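Local structure of coproheme decarboxylase (Thermus thermophilus, 1VDH) at residues A[15-20]-A[75-80]; A[38-43]-A[95-100]; A[170-175]-A[218-223]. The protein catalyses the last step of coproporphyrin-dependent heme biosynthesis, the stepwise, hydrogen peroxide-dependent decarboxylation of Fe-coproporphyrin III to heme b, and assembles as a homopentamer. All blocks are in the same frame, centred on the assembly; numbering follows the deposited sequence.

In the fold
Contact 1 is the core: twelve buried residues on two antiparallel strands of the curled beta sheet, joined by backbone ladder bonds and interlocking apolar side chains. Contact 2, about 20 Å from it between centres, joins helix 34-56 to the turn after helix 83-95 and is smaller and wetter, with one exposed carboxylate and two waters doing most of the work. The chain also links these two, since their segments alternate in sequence. Contact 3, centred about 45 Å from contact 2 beyond the chain's centre, is buried too, but peripheral and beside a neighbouring subunit; there helix 162-177 meets the loop and first turn of helix 221-226 through an aspartate, a threonine and the predicted iron ligand His172.

Contact 1 of 3, residues A[15-20]-A[75-80]; sequences WHVLHD and LFLNLR
Strands 15-20 and 75-80 run antiparallel in the curled sheet of the chlorite dismutase family, a dimeric alpha-beta barrel fold, their axes approaching to 4.5 Å, and six backbone hydrogen bonds tie them at the pairs His16-Arg80, Leu18-Asn78 and Asp20-Phe76. The bond from His16 N to Arg80 O is short, 2.6 Å, and enters nearly along the C=O axis. Between these pairs, Val17 faces Leu79 and His19 faces Leu77, so one face carries a row of interlocking side chains, apolar but for the imidazole of His19. The forked Val17 fits because each branch finds its own neighbour: CG1 meets Leu77 CD1 at 3.7 Å, while CG2 lies against Leu79 CG at 3.8 Å. Leu77 extends with CG anti to the backbone N, which lays CD1 over the centre of the His19 imidazole, 3.6 Å from its centroid, a CH-pi contact. The ring offers leucine a flat floor, stacks with Phe144 and still has a polar end, NE2, which bonds to Asp201. At the end of the row the broad indole of Trp15 crosses Leu79 at about a right angle, CE3 3.8 Å from Leu79 CB, and lies beside the Arg80 carbonyl. An alanine here removes the indole and would probably uncover one flank of Leu79 and loosen that end of the row. On the other face Arg80 NH1 donates to Leu79 O, and its guanidinium meets Trp51 in a cation-pi contact. Strand 61-67 flanks residues 75-80, strand 102-116 flanks residues 15-20, and helix 83-95 packs on the side bearing His16, Phe76 and Arg80.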
# COMPACT_ATOMS: atom_id res chain seq x y z
N TRP A 15 13.05 10.19 27.90
CA TRP A 15 14.02 10.00 26.82
C TRP A 15 13.36 9.87 25.46
O TRP A 15 12.23 9.39 25.34
CB TRP A 15 14.86 8.74 27.07
CG TRP A 15 16.05 8.92 27.97
CD1 TRP A 15 16.64 10.10 28.34
CD2 TRP A 15 16.81 7.88 28.59
NE1 TRP A 15 17.73 9.85 29.15
CE2 TRP A 15 17.85 8.50 29.32
CE3 TRP A 15 16.71 6.48 28.61
CZ2 TRP A 15 18.78 7.76 30.06
CZ3 TRP A 15 17.64 5.75 29.34
CH2 TRP A 15 18.66 6.39 30.06
N HIS A 16 14.06 10.33 24.43
CA HIS A 16 13.60 10.22 23.05
C HIS A 16 14.00 8.83 22.61
O HIS A 16 15.01 8.30 23.07
CB HIS A 16 14.25 11.28 22.17
CG HIS A 16 13.79 12.68 22.47
ND1 HIS A 16 13.48 13.59 21.49
CD2 HIS A 16 13.57 13.30 23.65
CE1 HIS A 16 13.09 14.72 22.05
NE2 HIS A 16 13.13 14.57 23.36
N VAL A 17 13.21 8.23 21.74
CA VAL A 17 13.45 6.86 21.29
C VAL A 17 13.48 6.70 19.78
O VAL A 17 12.64 7.25 19.07
CB VAL A 17 12.34 5.93 21.83
CG1 VAL A 17 12.71 4.48 21.60
CG2 VAL A 17 12.06 6.20 23.31
N LEU A 18 14.42 5.90 19.30
CA LEU A 18 14.51 5.61 17.88
C LEU A 18 14.59 4.11 17.64
O LEU A 18 15.46 3.42 18.18
CB LEU A 18 15.72 6.29 17.23
CG LEU A 18 15.94 5.90 15.76
CD1 LEU A 18 14.79 6.41 14.90
CD2 LEU A 18 17.27 6.46 15.25
N HIS A 19 13.63 3.60 16.88
CA HIS A 19 13.63 2.19 16.49
C HIS A 19 14.16 2.22 15.07
O HIS A 19 13.59 2.88 14.21
CB HIS A 19 12.22 1.60 16.49
CG HIS A 19 11.72 1.22 17.85
ND1 HIS A 19 11.22 2.15 18.74
CD2 HIS A 19 11.64 0.02 18.46
CE1 HIS A 19 10.86 1.52 19.85
NE2 HIS A 19 11.10 0.24 19.70
N ASP A 20 15.27 1.53 14.85
CA ASP A 20 15.88 1.50 13.53
C ASP A 20 15.94 0.05 13.06
O ASP A 20 16.81 -0.71 13.48
CB ASP A 20 17.29 2.11 13.62
CG ASP A 20 17.97 2.27 12.26
OD1 ASP A 20 17.54 1.67 11.25
OD2 ASP A 20 18.97 3.02 12.20
N LEU A 75 17.24 -4.95 14.62
CA LEU A 75 16.64 -3.77 15.20
C LEU A 75 17.71 -3.09 16.04
O LEU A 75 18.33 -3.72 16.89
CB LEU A 75 15.47 -4.13 16.13
CG LEU A 75 15.08 -3.02 17.13
CD1 LEU A 75 14.63 -1.76 16.39
CD2 LEU A 75 13.98 -3.50 18.08
N PHE A 76 17.94 -1.81 15.75
CA PHE A 76 18.90 -1.01 16.51
C PHE A 76 18.03 -0.04 17.29
O PHE A 76 17.47 0.90 16.73
CB PHE A 76 19.85 -0.26 15.58
CG PHE A 76 20.72 -1.17 14.75
CD1 PHE A 76 20.27 -1.63 13.52
CD2 PHE A 76 21.97 -1.56 15.20
CE1 PHE A 76 21.06 -2.49 12.75
CE2 PHE A 76 22.77 -2.41 14.44
CZ PHE A 76 22.32 -2.87 13.21
N LEU A 77 17.86 -0.32 18.58
CA LEU A 77 17.05 0.50 19.46
C LEU A 77 17.93 1.42 20.29
O LEU A 77 18.87 0.96 20.94
CB LEU A 77 16.20 -0.39 20.39
CG LEU A 77 15.37 0.31 21.48
CD1 LEU A 77 14.38 1.28 20.86
CD2 LEU A 77 14.63 -0.73 22.32
N ASN A 78 17.62 2.71 20.26
CA ASN A 78 18.38 3.71 21.01
C ASN A 78 17.49 4.73 21.69
O ASN A 78 16.47 5.14 21.13
CB ASN A 78 19.37 4.44 20.09
CG ASN A 78 20.68 3.70 19.93
OD1 ASN A 78 21.53 3.71 20.82
ND2 ASN A 78 20.85 3.05 18.78
N LEU A 79 17.86 5.09 22.91
CA LEU A 79 17.13 6.08 23.69
C LEU A 79 18.15 7.14 24.11
O LEU A 79 19.27 6.80 24.51
CB LEU A 79 16.47 5.46 24.93
CG LEU A 79 15.23 4.60 24.70
CD1 LEU A 79 15.63 3.18 24.31
CD2 LEU A 79 14.37 4.57 25.96
N ARG A 80 17.79 8.41 23.99
CA ARG A 80 18.68 9.52 24.33
C ARG A 80 17.86 10.68 24.91
O ARG A 80 16.64 10.71 24.77
CB ARG A 80 19.42 10.02 23.08
CG ARG A 80 20.28 9.00 22.35
CD ARG A 80 21.54 8.62 23.13
NE ARG A 80 22.46 7.85 22.29
CZ ARG A 80 22.40 6.53 22.11
NH1 ARG A 80 21.48 5.80 22.74
NH2 ARG A 80 23.22 5.95 21.25

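Contact 2 of 3, residues A[38-43]-A[95-100]; sequences EDAWEE and RSAFAR
Glu43 reaches from helix 34-56 to the link between helix 83-95 and strand 102-116, away from the coproheme site, by stretching almost fully: CG is anti to the backbone N (chi1 -179°) and the chain stays extended beyond it. That length makes glutamate suitable, because it carries OE2 across to the backbone of Ala97, whose N-H gives a nearly straight hydrogen bond of 2.8 Å (170° at the hydrogen). OE2 accepts it on its syn lone pair. One turn back along the helix, Ala40 points its methyl at the same turn, with CB 4.1 Å from Ala97 CB and 3.9 Å from Phe98 N; so small a side chain lets the two backbones come close, 5.0 Å between the CA atoms of Ala40 and Phe98. Ser96 holds OG in the crowded position between its backbone N and carbonyl carbon (chi1 73°), where it accepts from Ala99 N in an ST motif and also bonds to Leu93 O. Phe98, with CG anti to its N, turns its ring away to meet Trp29 edge-to-face. One water donates to Ala40 O and to Glu43 OE2 and accepts from Phe98 N; another bridges Glu43 OE1 to Arg95 O. Both carboxylate oxygens are therefore engaged, OE2 by two donors, which would probably stabilise the charged form of Glu43 and hold the backbone of Ala97 and Phe98 against the helix.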
# COMPACT_ATOMS: atom_id res chain seq x y z
N GLU A 38 35.58 -8.49 8.47
CA GLU A 38 36.26 -8.23 9.74
C GLU A 38 36.40 -6.73 9.99
O GLU A 38 36.18 -6.26 11.10
CB GLU A 38 37.64 -8.89 9.76
CG GLU A 38 37.63 -10.42 9.69
CD GLU A 38 36.91 -11.07 10.87
OE1 GLU A 38 36.90 -10.49 11.98
OE2 GLU A 38 36.38 -12.19 10.68
N ASP A 39 36.76 -5.99 8.94
CA ASP A 39 36.92 -4.54 9.04
C ASP A 39 35.59 -3.87 9.41
O ASP A 39 35.54 -2.97 10.25
CB ASP A 39 37.45 -3.95 7.73
CG ASP A 39 38.91 -4.33 7.46
OD1 ASP A 39 39.61 -4.77 8.39
OD2 ASP A 39 39.35 -4.19 6.30
N ALA A 40 34.51 -4.32 8.77
CA ALA A 40 33.18 -3.78 9.04
C ALA A 40 32.79 -4.10 10.48
O ALA A 40 32.23 -3.26 11.18
CB ALA A 40 32.16 -4.36 8.07
N TRP A 41 33.11 -5.32 10.91
CA TRP A 41 32.82 -5.78 12.26
C TRP A 41 33.54 -4.93 13.31
O TRP A 41 32.92 -4.50 14.29
CB TRP A 41 33.22 -7.25 12.40
CG TRP A 41 33.09 -7.79 13.80
CD1 TRP A 41 34.06 -8.40 14.53
CD2 TRP A 41 31.92 -7.76 14.62
NE1 TRP A 41 33.57 -8.77 15.76
CE2 TRP A 41 32.25 -8.39 15.84
CE3 TRP A 41 30.61 -7.28 14.44
CZ2 TRP A 41 31.33 -8.53 16.88
CZ3 TRP A 41 29.70 -7.42 15.48
CH2 TRP A 41 30.06 -8.05 16.69
N GLU A 42 34.83 -4.70 13.11
CA GLU A 42 35.62 -3.90 14.05
C GLU A 42 35.07 -2.49 14.18
O GLU A 42 34.95 -1.97 15.29
CB GLU A 42 37.09 -3.86 13.62
CG GLU A 42 37.82 -5.19 13.74
CD GLU A 42 37.82 -5.76 15.15
OE1 GLU A 42 37.70 -7.00 15.30
OE2 GLU A 42 37.94 -4.98 16.12
N GLU A 43 34.71 -1.89 13.05
CA GLU A 43 34.15 -0.55 13.06
C GLU A 43 32.79 -0.53 13.77
O GLU A 43 32.47 0.42 14.48
CB GLU A 43 33.99 -0.03 11.63
CG GLU A 43 33.44 1.39 11.55
CD GLU A 43 33.14 1.82 10.13
OE1 GLU A 43 33.43 2.99 9.80
OE2 GLU A 43 32.61 1.01 9.35
N ARG A 95 26.46 5.42 7.92
CA ARG A 95 27.71 5.64 7.19
C ARG A 95 28.76 4.55 7.43
O ARG A 95 29.81 4.54 6.78
CB ARG A 95 28.30 7.03 7.47
CG ARG A 95 28.71 7.30 8.89
CD ARG A 95 29.50 8.60 9.00
NE ARG A 95 28.75 9.76 8.50
CZ ARG A 95 28.20 10.70 9.28
NH1 ARG A 95 28.32 10.63 10.60
NH2 ARG A 95 27.55 11.71 8.73
N SER A 96 28.47 3.63 8.34
CA SER A 96 29.40 2.54 8.64
C SER A 96 29.51 1.58 7.45
O SER A 96 28.59 1.47 6.64
CB SER A 96 28.95 1.76 9.88
OG SER A 96 27.81 0.96 9.61
N ALA A 97 30.64 0.89 7.35
CA ALA A 97 30.86 -0.08 6.28
C ALA A 97 29.84 -1.21 6.37
O ALA A 97 29.38 -1.73 5.35
CB ALA A 97 32.28 -0.64 6.35
N PHE A 98 29.46 -1.56 7.60
CA PHE A 98 28.48 -2.63 7.81
C PHE A 98 27.14 -2.28 7.17
O PHE A 98 26.47 -3.15 6.60
CB PHE A 98 28.30 -2.91 9.30
CG PHE A 98 27.32 -4.02 9.59
CD1 PHE A 98 27.54 -5.31 9.10
CD2 PHE A 98 26.16 -3.78 10.32
CE1 PHE A 98 26.62 -6.33 9.32
CE2 PHE A 98 25.23 -4.79 10.56
CZ PHE A 98 25.46 -6.07 10.06
N ALA A 99 26.75 -1.01 7.24
CA ALA A 99 25.49 -0.53 6.67
C ALA A 99 25.43 -0.67 5.15
O ALA A 99 24.36 -0.54 4.55
CB ALA A 99 25.23 0.90 7.08
N ARG A 100 26.58 -0.89 4.50
CA ARG A 100 26.59 -1.07 3.05
C ARG A 100 25.88 -2.38 2.72
O ARG A 100 25.44 -2.59 1.59
CB ARG A 100 28.03 -1.13 2.52
CG ARG A 100 28.87 0.11 2.80
CD ARG A 100 30.24 0.01 2.12
NE ARG A 100 31.22 0.94 2.68
CZ ARG A 100 31.12 2.27 2.65
NH1 ARG A 100 32.07 3.02 3.19
NH2 ARG A 100 30.07 2.86 2.09
O HOH W 1 30.98 -0.95 10.17
O HOH W 2 32.65 4.08 7.27

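Contact 3 of 3, residues A[170-175]-A[218-223]; sequences KAHGET and RFDEVS
Thr175 and Asp220 reach toward each other tip to tip, with Thr175 OG1 2.7 Å from Asp220 OD1 in a hydrogen bond. Thr175 OG1 also lies 3.1 Å from Ala171 O, one turn back in its own helix. Threonine suits the spot because its short side chain sets a hydroxyl close to both carboxylate oxygens, 3.0 Å from Asp220 OD2, which brings Thr175 CB to 3.2 Å from that oxygen. Asp220 sits at the N-cap position of helix 221-226, yet its side chain makes no capping bond; with CG anti to the carbonyl carbon (chi1 -67°), it is directed across to helix 162-177 instead. His172 meets this carboxylate crosswise, the ring and carboxylate planes 85° apart and ND1 3.7 Å from OD2, too long for a hydrogen bond. Its CG is anti to the backbone N (chi1 -174°), and the imidazole crosses Val222 at about a right angle, with Val222 CG1 3.6 Å from ND1. The compact branch of valine fits beside the ring, and Ser223 OG approaches CE1 at 3.8 Å. His172 is the predicted axial ligand of the coproheme iron, and Ser223 is predicted to bind the same molecule. ND1 is buried without a partner, and the Asp220 charge, not bonded to it, might still polarise the imidazole. Helix 207-217 adds Met217 against both His172 and Thr175, and Leu168 and Met169 of helix 162-177 pack on Val222. Pro6 of a neighbouring subunit packs on Asp220, which sets this helix pair close to the pentamer interface.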
# COMPACT_ATOMS: atom_id res chain seq x y z
N LYS A 170 -7.80 2.24 33.73
CA LYS A 170 -7.63 1.54 35.00
C LYS A 170 -7.79 0.03 34.80
O LYS A 170 -6.97 -0.75 35.27
CB LYS A 170 -8.63 2.06 36.05
CG LYS A 170 -8.34 1.56 37.46
CD LYS A 170 -9.20 2.26 38.50
CE LYS A 170 -8.84 1.79 39.91
NZ LYS A 170 -9.60 2.52 40.96
N ALA A 171 -8.82 -0.36 34.04
CA ALA A 171 -9.08 -1.77 33.75
C ALA A 171 -7.94 -2.37 32.94
O ALA A 171 -7.58 -3.54 33.13
CB ALA A 171 -10.39 -1.90 32.98
N HIS A 172 -7.37 -1.57 32.05
CA HIS A 172 -6.25 -1.98 31.21
C HIS A 172 -5.04 -2.27 32.11
O HIS A 172 -4.40 -3.32 31.99
CB HIS A 172 -5.91 -0.87 30.21
CG HIS A 172 -4.87 -1.24 29.21
ND1 HIS A 172 -5.10 -2.17 28.21
CD2 HIS A 172 -3.60 -0.81 29.03
CE1 HIS A 172 -4.02 -2.29 27.47
NE2 HIS A 172 -3.09 -1.48 27.94
N GLY A 173 -4.76 -1.33 33.01
CA GLY A 173 -3.65 -1.49 33.94
C GLY A 173 -3.82 -2.71 34.82
O GLY A 173 -2.84 -3.39 35.14
N GLU A 174 -5.06 -2.98 35.21
CA GLU A 174 -5.38 -4.13 36.05
C GLU A 174 -5.09 -5.43 35.31
O GLU A 174 -4.43 -6.33 35.85
CB GLU A 174 -6.85 -4.10 36.47
CG GLU A 174 -7.20 -3.00 37.45
CD GLU A 174 -8.69 -2.89 37.73
OE1 GLU A 174 -9.09 -1.95 38.45
OE2 GLU A 174 -9.47 -3.73 37.22
N THR A 175 -5.58 -5.53 34.08
CA THR A 175 -5.38 -6.71 33.25
C THR A 175 -3.89 -7.03 33.08
O THR A 175 -3.49 -8.20 33.16
CB THR A 175 -6.02 -6.54 31.86
OG1 THR A 175 -7.44 -6.43 32.01
CG2 THR A 175 -5.71 -7.73 30.96
N ARG A 218 -6.75 -7.39 24.47
CA ARG A 218 -7.68 -7.02 23.41
C ARG A 218 -9.14 -7.17 23.86
O ARG A 218 -10.04 -6.59 23.25
CB ARG A 218 -7.40 -7.81 22.13
CG ARG A 218 -7.92 -7.11 20.86
CD ARG A 218 -7.05 -7.41 19.66
NE ARG A 218 -5.70 -6.89 19.83
CZ ARG A 218 -4.74 -6.96 18.91
NH1 ARG A 218 -4.97 -7.53 17.73
NH2 ARG A 218 -3.53 -6.48 19.19
N PHE A 219 -9.37 -7.90 24.95
CA PHE A 219 -10.72 -8.08 25.48
C PHE A 219 -11.13 -6.94 26.44
O PHE A 219 -12.29 -6.85 26.83
CB PHE A 219 -10.88 -9.45 26.14
CG PHE A 219 -10.80 -10.59 25.16
CD1 PHE A 219 -9.59 -11.22 24.91
CD2 PHE A 219 -11.94 -11.01 24.47
CE1 PHE A 219 -9.51 -12.27 23.97
CE2 PHE A 219 -11.86 -12.05 23.53
CZ PHE A 219 -10.64 -12.67 23.28
N ASP A 220 -10.17 -6.10 26.83
CA ASP A 220 -10.48 -4.95 27.69
C ASP A 220 -11.17 -3.96 26.76
O ASP A 220 -10.77 -3.82 25.60
CB ASP A 220 -9.19 -4.30 28.23
CG ASP A 220 -8.43 -5.19 29.20
OD1 ASP A 220 -9.06 -6.06 29.85
OD2 ASP A 220 -7.20 -5.03 29.32
N GLU A 221 -12.20 -3.27 27.25
CA GLU A 221 -12.93 -2.32 26.40
C GLU A 221 -12.04 -1.28 25.73
O GLU A 221 -12.24 -0.97 24.55
CB GLU A 221 -14.07 -1.64 27.17
CG GLU A 221 -14.95 -0.76 26.28
CD GLU A 221 -16.21 -0.26 26.97
OE1 GLU A 221 -16.55 -0.74 28.07
OE2 GLU A 221 -16.88 0.62 26.39
N VAL A 222 -11.05 -0.78 26.46
CA VAL A 222 -10.14 0.23 25.91
C VAL A 222 -9.47 -0.25 24.62
O VAL A 222 -9.36 0.51 23.66
CB VAL A 222 -9.08 0.67 26.95
CG1 VAL A 222 -8.19 -0.50 27.36
CG2 VAL A 222 -8.26 1.82 26.39
N SER A 223 -9.06 -1.52 24.59
CA SER A 223 -8.42 -2.07 23.40
C SER A 223 -9.45 -2.54 22.37
O SER A 223 -9.33 -2.23 21.18
CB SER A 223 -7.51 -3.25 23.77
OG SER A 223 -6.52 -2.86 24.72